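Local coordinates for protein allantoin racemase (Pseudomonas fluorescens, PDB 5LG5) that interconverts the two enantiomers of allantoin as a racemase of the HyuE family, probably by proton transfer at the stereocentre, at residues Asp59-Tyr64 with Glu86-Pro91; Ala155-Ile160 with Asp187-Gln192; Arg23-Pro28 with Ala204-Ala209; Asn9-Ile14 with Ala145-Glu150; Met104-Ala109 with Pro197-Val202. One frame throughout, in Å; residues are numbered along the deposited sequence.

Interaction 1 (Asp59-Tyr64 with Glu86-Pro91); sequences DRVMAY and ELLNVP
The hooked end of Met62 pushes into the notch between Leu87 and Leu88, where helix 81-87 gives way to the loop that leads to strand 92-94. Met62 does not aim straight at its partners; bends at chi2 (-52°) and chi3 (100°) bring its sulfur and methyl round to them. SD lies 4.0 Å from Leu87 CB, against the root of that side chain, while Leu87 CD1 reaches back over Met62 CG at 4.1 Å. The methyl goes further, to the fork of Leu88. There Met62 CE is 3.3 Å from Leu88 CD2, nearer than two methyl carbons normally settle, so its exact placing is doubtful. Val61 supplies the second bump: it meets Leu88 nearly at a right angle, its CG1 4.0 Å from Leu88 CD1. Behind it, Val61 also touches Val6 of strand 2-7, as suits a short branched residue between helix and sheet, whereas the longer, flexible methionine can bend round to reach both leucines. Leu87 continues the apolar patch to Phe48 of the second subunit. Shortening Met62 to an alanine removes SD and CE, which would probably open a gap beside Leu87 CB and leave Leu88 with Val61 as its remaining partner across the contact. Since only carbon and sulfur meet, the contact has no directional bond to set its register; fit and the exclusion of water hold it together.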
# COMPACT_ATOMS: atom_id res chain seq x y z
N ASP E 59 -32.54 6.40 9.72
CA ASP E 59 -33.97 6.51 10.02
C ASP E 59 -34.24 7.52 11.15
O ASP E 59 -35.08 8.42 11.03
CB ASP E 59 -34.51 5.12 10.38
CG ASP E 59 -35.99 5.14 10.76
OD1 ASP E 59 -36.34 4.87 11.94
OD2 ASP E 59 -36.80 5.40 9.85
N ARG E 60 -33.50 7.38 12.24
CA ARG E 60 -33.69 8.21 13.43
C ARG E 60 -33.42 9.68 13.16
O ARG E 60 -34.11 10.57 13.65
CB ARG E 60 -32.79 7.72 14.57
CG ARG E 60 -33.10 8.29 15.95
CD ARG E 60 -34.57 8.13 16.33
NE ARG E 60 -35.02 9.07 17.36
CZ ARG E 60 -35.44 10.31 17.14
NH1 ARG E 60 -35.44 10.83 15.92
NH2 ARG E 60 -35.84 11.05 18.16
N VAL E 61 -32.37 9.93 12.39
CA VAL E 61 -31.98 11.29 12.07
C VAL E 61 -32.98 11.94 11.12
O VAL E 61 -33.33 13.11 11.27
CB VAL E 61 -30.54 11.31 11.50
CG1 VAL E 61 -30.20 12.69 10.92
CG2 VAL E 61 -29.54 10.86 12.59
N MET E 62 -33.43 11.18 10.13
CA MET E 62 -34.43 11.66 9.18
C MET E 62 -35.77 11.94 9.87
O MET E 62 -36.51 12.83 9.47
CB MET E 62 -34.62 10.67 8.03
CG MET E 62 -33.42 10.57 7.07
SD MET E 62 -32.83 12.16 6.44
CE MET E 62 -31.45 12.41 7.51
N ALA E 63 -36.09 11.14 10.87
CA ALA E 63 -37.29 11.35 11.68
C ALA E 63 -37.23 12.58 12.59
O ALA E 63 -38.26 13.02 13.10
CB ALA E 63 -37.61 10.11 12.50
N TYR E 64 -36.03 13.10 12.84
CA TYR E 64 -35.88 14.28 13.70
C TYR E 64 -36.41 15.53 13.00
O TYR E 64 -35.89 15.93 11.95
CB TYR E 64 -34.42 14.49 14.12
CG TYR E 64 -34.24 15.53 15.20
CD1 TYR E 64 -34.52 15.24 16.53
CD2 TYR E 64 -33.82 16.82 14.89
CE1 TYR E 64 -34.35 16.19 17.53
CE2 TYR E 64 -33.66 17.78 15.87
CZ TYR E 64 -33.93 17.45 17.19
OH TYR E 64 -33.76 18.39 18.18
N GLU E 86 -25.05 11.54 2.43
CA GLU E 86 -25.87 11.75 1.23
C GLU E 86 -27.17 12.40 1.62
O GLU E 86 -27.63 13.33 0.96
CB GLU E 86 -26.20 10.42 0.57
CG GLU E 86 -25.05 9.79 -0.17
CD GLU E 86 -25.50 8.60 -0.97
OE1 GLU E 86 -26.70 8.24 -0.86
OE2 GLU E 86 -24.64 8.01 -1.67
N LEU E 87 -27.76 11.89 2.69
CA LEU E 87 -29.07 12.34 3.14
C LEU E 87 -29.05 13.78 3.64
O LEU E 87 -30.02 14.51 3.46
CB LEU E 87 -29.57 11.43 4.26
CG LEU E 87 -29.92 10.01 3.78
CD1 LEU E 87 -30.17 9.13 4.98
CD2 LEU E 87 -31.15 10.06 2.86
N LEU E 88 -27.94 14.19 4.25
CA LEU E 88 -27.90 15.47 4.95
C LEU E 88 -27.10 16.55 4.21
O LEU E 88 -26.21 16.24 3.44
CB LEU E 88 -27.32 15.26 6.34
CG LEU E 88 -28.12 14.33 7.24
CD1 LEU E 88 -27.33 14.02 8.51
CD2 LEU E 88 -29.41 15.04 7.58
N ASN E 89 -27.42 17.82 4.48
CA ASN E 89 -26.59 18.94 4.03
C ASN E 89 -25.94 19.64 5.21
O ASN E 89 -25.74 20.86 5.19
CB ASN E 89 -27.42 19.95 3.22
CG ASN E 89 -27.92 19.37 1.92
OD1 ASN E 89 -28.87 18.58 1.89
ND2 ASN E 89 -27.29 19.76 0.82
N VAL E 90 -25.65 18.87 6.26
CA VAL E 90 -24.87 19.36 7.39
C VAL E 90 -23.75 18.37 7.65
O VAL E 90 -23.84 17.21 7.24
CB VAL E 90 -25.74 19.52 8.64
CG1 VAL E 90 -26.84 20.56 8.37
CG2 VAL E 90 -26.33 18.18 9.06
N PRO E 91 -22.68 18.82 8.32
CA PRO E 91 -21.57 17.90 8.58
C PRO E 91 -21.98 16.70 9.42
O PRO E 91 -22.82 16.79 10.33
CB PRO E 91 -20.51 18.77 9.29
CG PRO E 91 -21.24 19.98 9.75
CD PRO E 91 -22.36 20.19 8.76

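Interaction 2 (Ala155-Ile160 with Asp187-Gln192); sequences AAMEAI and DEQIRQ
Met157 and Ile160 of helix 153-171 pack on Gln189 and Ile190 of helix 187-194 in an apolar helix-to-helix contact within the half of the chain built on strands 110-114, 136-141, 175-179 and 198-199. The axes of the two short segments approach to 10.7 Å and cross at -51°. The nearest alpha carbons are those of Met157 and Ile190. Ile190 is the central piece. Its CG1 faces the sulfur of Met157, SD to CG1 3.8 Å, and its outermost methyl, CD1, comes up to CG2 of Ile160 at 3.6 Å, the two isoleucines meeting at about a right angle. Met157 leaves its helix with CG opposite the backbone N (chi1 170°) and then folds twice, which carries CE to Gln189 CB at 4.0 Å. An unbranched methionine can make that detour; the stiffer, beta-branched isoleucines suit the buried side, where Ile160 also rests on Met183 and Ile190 on Val198. Gln189 sits at the exposed margin, where its CB covers the methionine methyl. A salt bridge from Glu158 to Arg193 ties the same two helices beside the apolar patch. Helix 153-171 leads into strand 175-179, and helix 187-194 links that strand to strand 198-199, so the contact is of the kind made by successive helices in a parallel alpha/beta fold built from beta-alpha-beta units.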
# COMPACT_ATOMS: atom_id res chain seq x y z
N ALA E 155 -13.97 -4.48 36.38
CA ALA E 155 -13.34 -5.46 35.51
C ALA E 155 -13.16 -4.89 34.10
O ALA E 155 -12.13 -5.12 33.46
CB ALA E 155 -14.16 -6.73 35.47
N ALA E 156 -14.16 -4.14 33.65
CA ALA E 156 -14.12 -3.55 32.31
C ALA E 156 -12.95 -2.59 32.17
O ALA E 156 -12.17 -2.68 31.21
CB ALA E 156 -15.42 -2.83 32.01
N MET E 157 -12.83 -1.68 33.13
CA MET E 157 -11.78 -0.68 33.12
C MET E 157 -10.39 -1.35 33.12
O MET E 157 -9.49 -0.95 32.38
CB MET E 157 -11.96 0.26 34.31
CG MET E 157 -10.81 1.20 34.56
SD MET E 157 -10.40 2.34 33.23
CE MET E 157 -11.94 3.25 33.10
N GLU E 158 -10.23 -2.36 33.96
CA GLU E 158 -8.97 -3.08 34.01
C GLU E 158 -8.62 -3.78 32.69
O GLU E 158 -7.47 -3.74 32.26
CB GLU E 158 -8.99 -4.09 35.17
CG GLU E 158 -7.63 -4.62 35.56
CD GLU E 158 -6.59 -3.54 35.83
OE1 GLU E 158 -6.93 -2.49 36.43
OE2 GLU E 158 -5.42 -3.74 35.44
N ALA E 159 -9.61 -4.41 32.07
CA ALA E 159 -9.38 -5.10 30.80
C ALA E 159 -8.96 -4.11 29.71
O ALA E 159 -8.09 -4.40 28.88
CB ALA E 159 -10.62 -5.86 30.37
N ILE E 160 -9.58 -2.93 29.72
CA ILE E 160 -9.26 -1.88 28.78
C ILE E 160 -7.83 -1.39 29.05
O ILE E 160 -7.01 -1.32 28.13
CB ILE E 160 -10.25 -0.70 28.87
CG1 ILE E 160 -11.67 -1.14 28.49
CG2 ILE E 160 -9.80 0.48 28.02
CD1 ILE E 160 -12.72 -0.05 28.73
N ASP E 187 -11.64 8.18 29.43
CA ASP E 187 -10.30 8.45 28.94
C ASP E 187 -9.36 8.89 30.04
O ASP E 187 -8.20 8.48 30.08
CB ASP E 187 -10.28 9.55 27.88
CG ASP E 187 -11.39 10.57 28.06
OD1 ASP E 187 -12.54 10.22 28.45
OD2 ASP E 187 -11.07 11.76 27.87
N GLU E 188 -9.88 9.72 30.93
CA GLU E 188 -9.05 10.36 31.94
C GLU E 188 -8.43 9.29 32.86
O GLU E 188 -7.23 9.34 33.16
CB GLU E 188 -9.84 11.42 32.73
CG GLU E 188 -10.16 12.71 31.94
CD GLU E 188 -11.31 12.58 30.92
OE1 GLU E 188 -11.56 13.56 30.18
OE2 GLU E 188 -11.96 11.51 30.86
N GLN E 189 -9.23 8.32 33.25
CA GLN E 189 -8.74 7.26 34.13
C GLN E 189 -7.67 6.42 33.42
O GLN E 189 -6.66 6.06 34.02
CB GLN E 189 -9.90 6.39 34.60
CG GLN E 189 -11.04 7.16 35.26
CD GLN E 189 -12.31 7.18 34.43
OE1 GLN E 189 -12.35 7.76 33.34
NE2 GLN E 189 -13.37 6.55 34.95
N ILE E 190 -7.91 6.11 32.14
CA ILE E 190 -6.95 5.34 31.33
C ILE E 190 -5.66 6.13 31.11
O ILE E 190 -4.57 5.55 31.16
CB ILE E 190 -7.57 4.92 29.98
CG1 ILE E 190 -8.80 4.06 30.22
CG2 ILE E 190 -6.57 4.16 29.12
CD1 ILE E 190 -9.69 3.93 29.02
N ARG E 191 -5.80 7.43 30.85
CA ARG E 191 -4.63 8.31 30.71
C ARG E 191 -3.76 8.25 31.96
O ARG E 191 -2.54 8.07 31.88
CB ARG E 191 -5.06 9.76 30.48
CG ARG E 191 -3.88 10.73 30.38
CD ARG E 191 -4.34 12.16 30.65
NE ARG E 191 -5.11 12.19 31.90
CZ ARG E 191 -6.22 12.89 32.09
NH1 ARG E 191 -6.70 13.66 31.12
NH2 ARG E 191 -6.85 12.83 33.26
N GLN E 192 -4.40 8.42 33.11
CA GLN E 192 -3.70 8.40 34.39
C GLN E 192 -3.02 7.06 34.61
O GLN E 192 -1.91 6.99 35.15
CB GLN E 192 -4.66 8.71 35.54
CG GLN E 192 -4.99 10.19 35.70
CD GLN E 192 -3.75 11.05 35.94
OE1 GLN E 192 -3.03 11.42 35.00
NE2 GLN E 192 -3.46 11.34 37.21

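Interaction 3 (Arg23-Pro28 with Ala204-Ala209); sequences RAVASP and AAVTIA
Ala26 and Val206 bring the two backbones within 6.5 Å of each other at their alpha carbons, a close approach that the small alanine permits. Around Ala26 the chain abandons the conformation of helix 12-25 and becomes extended (psi 137°), heading for strand 31-35, while residues 204-209 remain regularly helical within helix 201-214. Val206 makes the close contacts from this side. With CG1 set opposite its backbone N (chi1 171°), it points this methyl at the departing chain, where CG1 lies 4.0 Å from Ala26 CA. Val25 comes in at a slant: its CG2 packs against Val206 CB at 3.9 Å and equally near CG1. Compact, branched valines suit a place where the backbones are this close. Val206 also touches Ile72 of strand 70-74 and Ala26 touches Ile32 of strand 31-35, so the contact lies over the first sheet. Next to it Thr207 turns its hydroxyl back on its own helix, OG1 giving a hydrogen bond to Ala204 O at 2.7 Å. The same carbonyl accepts Ile208 N, so two donors grip it, and the threonine's polar group is satisfied inside a buried helix face. Val25 packs on Leu215 of the third subunit, and Thr207 on Ser211 of that subunit, which places this helix at a subunit boundary. Helix 201-214 follows the last strand of the second parallel sheet yet packs on strand 70-74 of the first; such a closing helix that crosses between lobes fits the two-lobed alpha/beta fold of the Asp/Glu/hydantoin racemases.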
# COMPACT_ATOMS: atom_id res chain seq x y z
N ARG E 23 -21.99 16.98 26.12
CA ARG E 23 -22.33 18.24 26.77
C ARG E 23 -21.18 18.80 27.61
O ARG E 23 -21.02 20.02 27.71
CB ARG E 23 -23.57 18.07 27.63
CG ARG E 23 -24.85 18.29 26.86
CD ARG E 23 -26.04 18.31 27.80
NE ARG E 23 -26.48 16.96 28.09
CZ ARG E 23 -27.39 16.31 27.37
NH1 ARG E 23 -27.94 16.90 26.32
NH2 ARG E 23 -27.73 15.07 27.70
N ALA E 24 -20.38 17.92 28.18
CA ALA E 24 -19.28 18.34 29.03
C ALA E 24 -18.23 19.16 28.27
O ALA E 24 -17.53 19.97 28.87
CB ALA E 24 -18.63 17.14 29.73
N VAL E 25 -18.09 18.93 26.97
CA VAL E 25 -17.08 19.68 26.23
C VAL E 25 -17.67 20.69 25.27
O VAL E 25 -16.95 21.52 24.72
CB VAL E 25 -16.12 18.75 25.46
CG1 VAL E 25 -15.48 17.79 26.44
CG2 VAL E 25 -16.87 17.99 24.36
N ALA E 26 -18.99 20.62 25.06
CA ALA E 26 -19.62 21.51 24.09
C ALA E 26 -19.41 22.98 24.45
O ALA E 26 -19.50 23.37 25.61
CB ALA E 26 -21.11 21.20 23.95
N SER E 27 -19.10 23.79 23.44
CA SER E 27 -18.89 25.21 23.62
C SER E 27 -20.18 25.92 24.00
O SER E 27 -21.27 25.42 23.72
CB SER E 27 -18.32 25.81 22.33
OG SER E 27 -17.00 25.34 22.12
N PRO E 28 -20.05 27.10 24.65
CA PRO E 28 -21.25 27.90 24.89
C PRO E 28 -21.96 28.16 23.57
O PRO E 28 -21.32 28.48 22.55
CB PRO E 28 -20.69 29.22 25.46
CG PRO E 28 -19.39 28.84 26.09
CD PRO E 28 -18.84 27.74 25.20
N ALA E 204 -14.15 14.19 21.17
CA ALA E 204 -13.41 14.58 19.97
C ALA E 204 -14.39 15.01 18.89
O ALA E 204 -14.26 16.10 18.33
CB ALA E 204 -12.55 13.42 19.48
N ALA E 205 -15.39 14.18 18.63
CA ALA E 205 -16.36 14.43 17.56
C ALA E 205 -17.11 15.73 17.77
O ALA E 205 -17.39 16.45 16.80
CB ALA E 205 -17.33 13.26 17.43
N VAL E 206 -17.46 16.01 19.03
CA VAL E 206 -18.17 17.26 19.33
C VAL E 206 -17.37 18.45 18.86
O VAL E 206 -17.91 19.34 18.20
CB VAL E 206 -18.46 17.41 20.83
CG1 VAL E 206 -18.99 18.81 21.14
CG2 VAL E 206 -19.45 16.35 21.28
N THR E 207 -16.09 18.48 19.21
CA THR E 207 -15.25 19.62 18.84
C THR E 207 -15.10 19.69 17.33
O THR E 207 -15.08 20.78 16.75
CB THR E 207 -13.86 19.57 19.50
OG1 THR E 207 -13.09 18.51 18.93
CG2 THR E 207 -13.97 19.39 21.02
N ILE E 208 -15.01 18.54 16.69
CA ILE E 208 -14.86 18.53 15.24
C ILE E 208 -16.14 19.07 14.58
O ILE E 208 -16.07 19.96 13.73
CB ILE E 208 -14.48 17.13 14.72
CG1 ILE E 208 -13.07 16.77 15.18
CG2 ILE E 208 -14.56 17.08 13.19
CD1 ILE E 208 -12.67 15.32 14.91
N ALA E 209 -17.30 18.57 15.00
CA ALA E 209 -18.57 19.05 14.45
C ALA E 209 -18.74 20.56 14.65
O ALA E 209 -19.14 21.28 13.71
CB ALA E 209 -19.76 18.28 15.06

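Interaction 4 (Asn9-Ile14 with Ala145-Glu150); sequences NTTASI and AVLELE
Thr11 stands at the N-cap of helix 12-25 but makes no capping bond with its side chain; instead its hydroxyl lies beside a leucine methyl, Thr11 OG1 to Leu147 CD2 4.0 Å, and hydrogen-bonds to the carbonyl of Glu42. Its chi1 of -57° sets OG1 anti to its own carbonyl carbon, and while Glu42 O is its polar partner, Leu147 CD2 merely lies against it. The apolar part of the contact gathers at the tip of Ile14. Its CD1 reaches Leu147 CD2 at 3.8 Å, the two side chains crossing at about a right angle, and Val146 CG1 at 4.1 Å. The extended isoleucine gives the length needed to span the 8.8 Å between Ile14 CA and Leu147 CA, and the shorter Val146 fits the buried side, where it also touches Thr115 and Cys180. On both sides the backbone is steadied by polar side chains. Asn9 OD1 accepts Thr11 N at 2.8 Å, an Asx turn that shapes the approach to the helix. Glu148 OE1 takes the N-H of Ala145, also at 2.8 Å, met nearly along the C-O axis. Thr10 rests on Ile234 of the second subunit, and Ala145 on Arg229 of that subunit. Polar bonds thus fix each turn internally, while across the contact the two turns meet through a few van der Waals contacts, mostly between methyls; their relative position is therefore likely to owe much to neighbouring residues as well.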
# COMPACT_ATOMS: atom_id res chain seq x y z
N ASN E 9 -26.72 2.04 18.97
CA ASN E 9 -27.54 0.99 19.56
C ASN E 9 -28.81 1.54 20.21
O ASN E 9 -29.02 2.76 20.25
CB ASN E 9 -26.74 0.10 20.54
CG ASN E 9 -26.34 0.81 21.82
OD1 ASN E 9 -27.20 1.30 22.57
ND2 ASN E 9 -25.04 0.79 22.14
N THR E 10 -29.66 0.65 20.70
CA THR E 10 -30.96 1.07 21.22
C THR E 10 -31.04 1.18 22.74
O THR E 10 -32.13 1.31 23.31
CB THR E 10 -32.05 0.12 20.73
OG1 THR E 10 -31.66 -1.23 21.04
CG2 THR E 10 -32.21 0.27 19.24
N THR E 11 -29.90 1.11 23.40
CA THR E 11 -29.86 1.23 24.85
C THR E 11 -29.80 2.70 25.24
O THR E 11 -28.75 3.34 25.15
CB THR E 11 -28.66 0.47 25.42
OG1 THR E 11 -28.77 -0.90 25.00
CG2 THR E 11 -28.64 0.55 26.95
N ALA E 12 -30.94 3.23 25.68
CA ALA E 12 -31.06 4.67 25.96
C ALA E 12 -30.10 5.15 27.05
O ALA E 12 -29.65 6.29 27.01
CB ALA E 12 -32.50 5.03 26.33
N SER E 13 -29.75 4.27 27.99
CA SER E 13 -28.82 4.67 29.05
C SER E 13 -27.45 4.98 28.45
O SER E 13 -26.72 5.84 28.93
CB SER E 13 -28.71 3.60 30.14
OG SER E 13 -28.06 2.43 29.67
N ILE E 14 -27.10 4.26 27.39
CA ILE E 14 -25.85 4.55 26.71
C ILE E 14 -25.91 5.89 25.97
O ILE E 14 -24.95 6.67 25.99
CB ILE E 14 -25.44 3.36 25.80
CG1 ILE E 14 -25.12 2.15 26.70
CG2 ILE E 14 -24.24 3.74 24.91
CD1 ILE E 14 -24.80 0.86 25.98
N ALA E 145 -17.92 -7.31 26.58
CA ALA E 145 -19.01 -6.81 25.75
C ALA E 145 -19.36 -5.37 26.13
O ALA E 145 -19.07 -4.93 27.25
CB ALA E 145 -20.24 -7.70 25.85
N VAL E 146 -19.99 -4.66 25.19
CA VAL E 146 -20.38 -3.26 25.40
C VAL E 146 -21.16 -3.05 26.70
O VAL E 146 -20.84 -2.15 27.48
CB VAL E 146 -21.21 -2.73 24.22
CG1 VAL E 146 -21.69 -1.31 24.50
CG2 VAL E 146 -20.39 -2.76 22.92
N LEU E 147 -22.16 -3.88 26.95
CA LEU E 147 -23.03 -3.68 28.11
C LEU E 147 -22.32 -4.01 29.42
O LEU E 147 -22.71 -3.54 30.48
CB LEU E 147 -24.31 -4.51 27.99
CG LEU E 147 -25.19 -4.21 26.76
CD1 LEU E 147 -26.37 -5.15 26.75
CD2 LEU E 147 -25.66 -2.76 26.80
N GLU E 148 -21.26 -4.80 29.32
CA GLU E 148 -20.48 -5.22 30.48
C GLU E 148 -19.72 -4.02 31.05
O GLU E 148 -19.25 -4.06 32.19
CB GLU E 148 -19.52 -6.34 30.08
CG GLU E 148 -19.76 -7.69 30.75
CD GLU E 148 -18.97 -8.83 30.08
OE1 GLU E 148 -18.56 -8.66 28.90
OE2 GLU E 148 -18.75 -9.88 30.73
N LEU E 149 -19.61 -2.95 30.26
CA LEU E 149 -18.85 -1.79 30.70
C LEU E 149 -19.53 -1.15 31.89
O LEU E 149 -18.86 -0.74 32.84
CB LEU E 149 -18.69 -0.73 29.60
CG LEU E 149 -17.79 -0.87 28.36
CD1 LEU E 149 -17.64 -2.29 27.87
CD2 LEU E 149 -18.32 0.02 27.24
N GLU E 150 -20.86 -1.09 31.86
CA GLU E 150 -21.56 -0.43 32.95
C GLU E 150 -21.99 -1.38 34.06
O GLU E 150 -22.25 -0.94 35.19
CB GLU E 150 -22.77 0.32 32.38
CG GLU E 150 -22.41 1.67 31.73
CD GLU E 150 -22.18 2.78 32.74
OE1 GLU E 150 -22.68 2.67 33.88
OE2 GLU E 150 -21.50 3.78 32.39

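Interaction 5 (Met104-Ala109 with Pro197-Val202); sequences MFLGHA and PVVDGV
Leu106 ties the loop between helix 95-103 and strand 110-114 to strand 198-199, an edge strand, within this chain, of the second parallel sheet in an alpha/beta fold. The tight part is a single methyl: Leu106 CD1 lies 4.0 Å from Pro197 CB and 4.1 Å from Val199 CG2, touching both the proline ring and the valine from one side. Val199 suits the inner position, since its branched side chain also packs on Thr102 and Val175. Pro197 suits the strand's entrance, where its rigid ring offers an apolar flank beside Leu106 although the residue is partly exposed. Beyond Leu106 the two segments part. Gly107, without a side chain, makes no contact with the strand segment, its carbonyl is held by Arg135, and His108 heads for other subunits, bonding through NE2 to Asp125 of the fourth. Ser218 of the third subunit packs on both Leu106 and Pro197, so part of this looser flank is covered by a neighbour. At the far end of the strand Asp200 N-caps helix 201-214: its OD2 takes Gly185 N, while OD1 accepts Val202 N at 3.1 Å from above the carboxylate plane, 55° out of it.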
# COMPACT_ATOMS: atom_id res chain seq x y z
N MET E 104 -4.12 11.46 15.89
CA MET E 104 -3.01 11.61 14.96
C MET E 104 -2.27 12.95 15.11
O MET E 104 -1.12 13.08 14.68
CB MET E 104 -3.47 11.37 13.52
CG MET E 104 -3.64 9.88 13.18
SD MET E 104 -4.59 9.64 11.67
CE MET E 104 -3.72 10.76 10.57
N PHE E 105 -2.93 13.94 15.71
CA PHE E 105 -2.23 15.19 16.02
C PHE E 105 -1.33 15.07 17.25
O PHE E 105 -0.50 15.94 17.50
CB PHE E 105 -3.21 16.36 16.17
CG PHE E 105 -3.82 16.81 14.86
CD1 PHE E 105 -5.12 16.44 14.52
CD2 PHE E 105 -3.09 17.59 13.97
CE1 PHE E 105 -5.67 16.84 13.31
CE2 PHE E 105 -3.64 18.00 12.76
CZ PHE E 105 -4.93 17.63 12.43
N LEU E 106 -1.47 13.97 17.99
CA LEU E 106 -0.87 13.88 19.32
C LEU E 106 0.31 12.94 19.44
O LEU E 106 1.02 12.97 20.44
CB LEU E 106 -1.94 13.47 20.34
CG LEU E 106 -3.15 14.41 20.45
CD1 LEU E 106 -4.12 13.89 21.49
CD2 LEU E 106 -2.69 15.82 20.81
N GLY E 107 0.50 12.08 18.44
CA GLY E 107 1.56 11.08 18.51
C GLY E 107 1.87 10.44 17.18
O GLY E 107 1.15 10.63 16.20
N HIS E 108 2.96 9.68 17.14
CA HIS E 108 3.40 9.09 15.89
C HIS E 108 2.47 7.95 15.45
O HIS E 108 2.29 7.70 14.26
CB HIS E 108 4.83 8.59 16.00
CG HIS E 108 5.43 8.20 14.70
ND1 HIS E 108 5.58 6.88 14.32
CD2 HIS E 108 5.89 8.94 13.66
CE1 HIS E 108 6.13 6.83 13.12
NE2 HIS E 108 6.33 8.06 12.70
N ALA E 109 1.87 7.28 16.43
CA ALA E 109 0.98 6.16 16.16
C ALA E 109 -0.08 6.08 17.25
O ALA E 109 0.19 6.43 18.41
CB ALA E 109 1.79 4.84 16.07
N PRO E 197 -1.72 10.27 26.03
CA PRO E 197 -3.02 10.89 25.75
C PRO E 197 -4.07 9.85 25.37
O PRO E 197 -3.75 8.91 24.64
CB PRO E 197 -2.74 11.79 24.54
CG PRO E 197 -1.24 12.00 24.55
CD PRO E 197 -0.67 10.72 25.10
N VAL E 198 -5.29 10.00 25.87
CA VAL E 198 -6.36 9.08 25.51
C VAL E 198 -7.46 9.89 24.89
O VAL E 198 -7.90 10.90 25.45
CB VAL E 198 -6.90 8.32 26.73
CG1 VAL E 198 -7.97 7.33 26.30
CG2 VAL E 198 -5.77 7.58 27.43
N VAL E 199 -7.91 9.48 23.71
CA VAL E 199 -8.92 10.25 23.01
C VAL E 199 -10.28 9.56 23.12
O VAL E 199 -10.40 8.37 22.87
CB VAL E 199 -8.54 10.48 21.54
CG1 VAL E 199 -9.58 11.34 20.86
CG2 VAL E 199 -7.19 11.16 21.46
N ASP E 200 -11.28 10.33 23.52
CA ASP E 200 -12.66 9.89 23.57
C ASP E 200 -13.31 10.40 22.29
O ASP E 200 -13.46 11.61 22.11
CB ASP E 200 -13.37 10.50 24.79
CG ASP E 200 -14.81 10.03 24.95
OD1 ASP E 200 -15.34 9.32 24.06
OD2 ASP E 200 -15.45 10.42 25.95
N GLY E 201 -13.68 9.47 21.41
CA GLY E 201 -14.27 9.81 20.13
C GLY E 201 -15.50 10.67 20.27
O GLY E 201 -15.80 11.50 19.41
N VAL E 202 -16.25 10.47 21.34
CA VAL E 202 -17.44 11.28 21.54
C VAL E 202 -17.10 12.77 21.69
O VAL E 202 -17.66 13.61 20.99
CB VAL E 202 -18.24 10.81 22.74
CG1 VAL E 202 -19.34 11.82 23.07
CG2 VAL E 202 -18.82 9.43 22.46

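In the fold
Interaction 5 is the buried one of the set; the other four are partly buried, and interaction 2 reaches an exposed residue. Interactions 2 and 5 belong to the second sheet and touch directly, Asp187 CB lying 3.6 Å from Val198 CG1. Interaction 1 belongs to the first sheet. Interactions 3 and 4 use the two ends of helix 12-25, one joined to helix 201-214, the other to residues 145-150; interaction 3 also shares helix 201-214 with interaction 5. All five meet mainly through aliphatic groups, but side-chain hydrogen bonds within a segment accompany 3, 4 and 5. Interactions 1 and 4 border the second subunit, 3 and 5 the third.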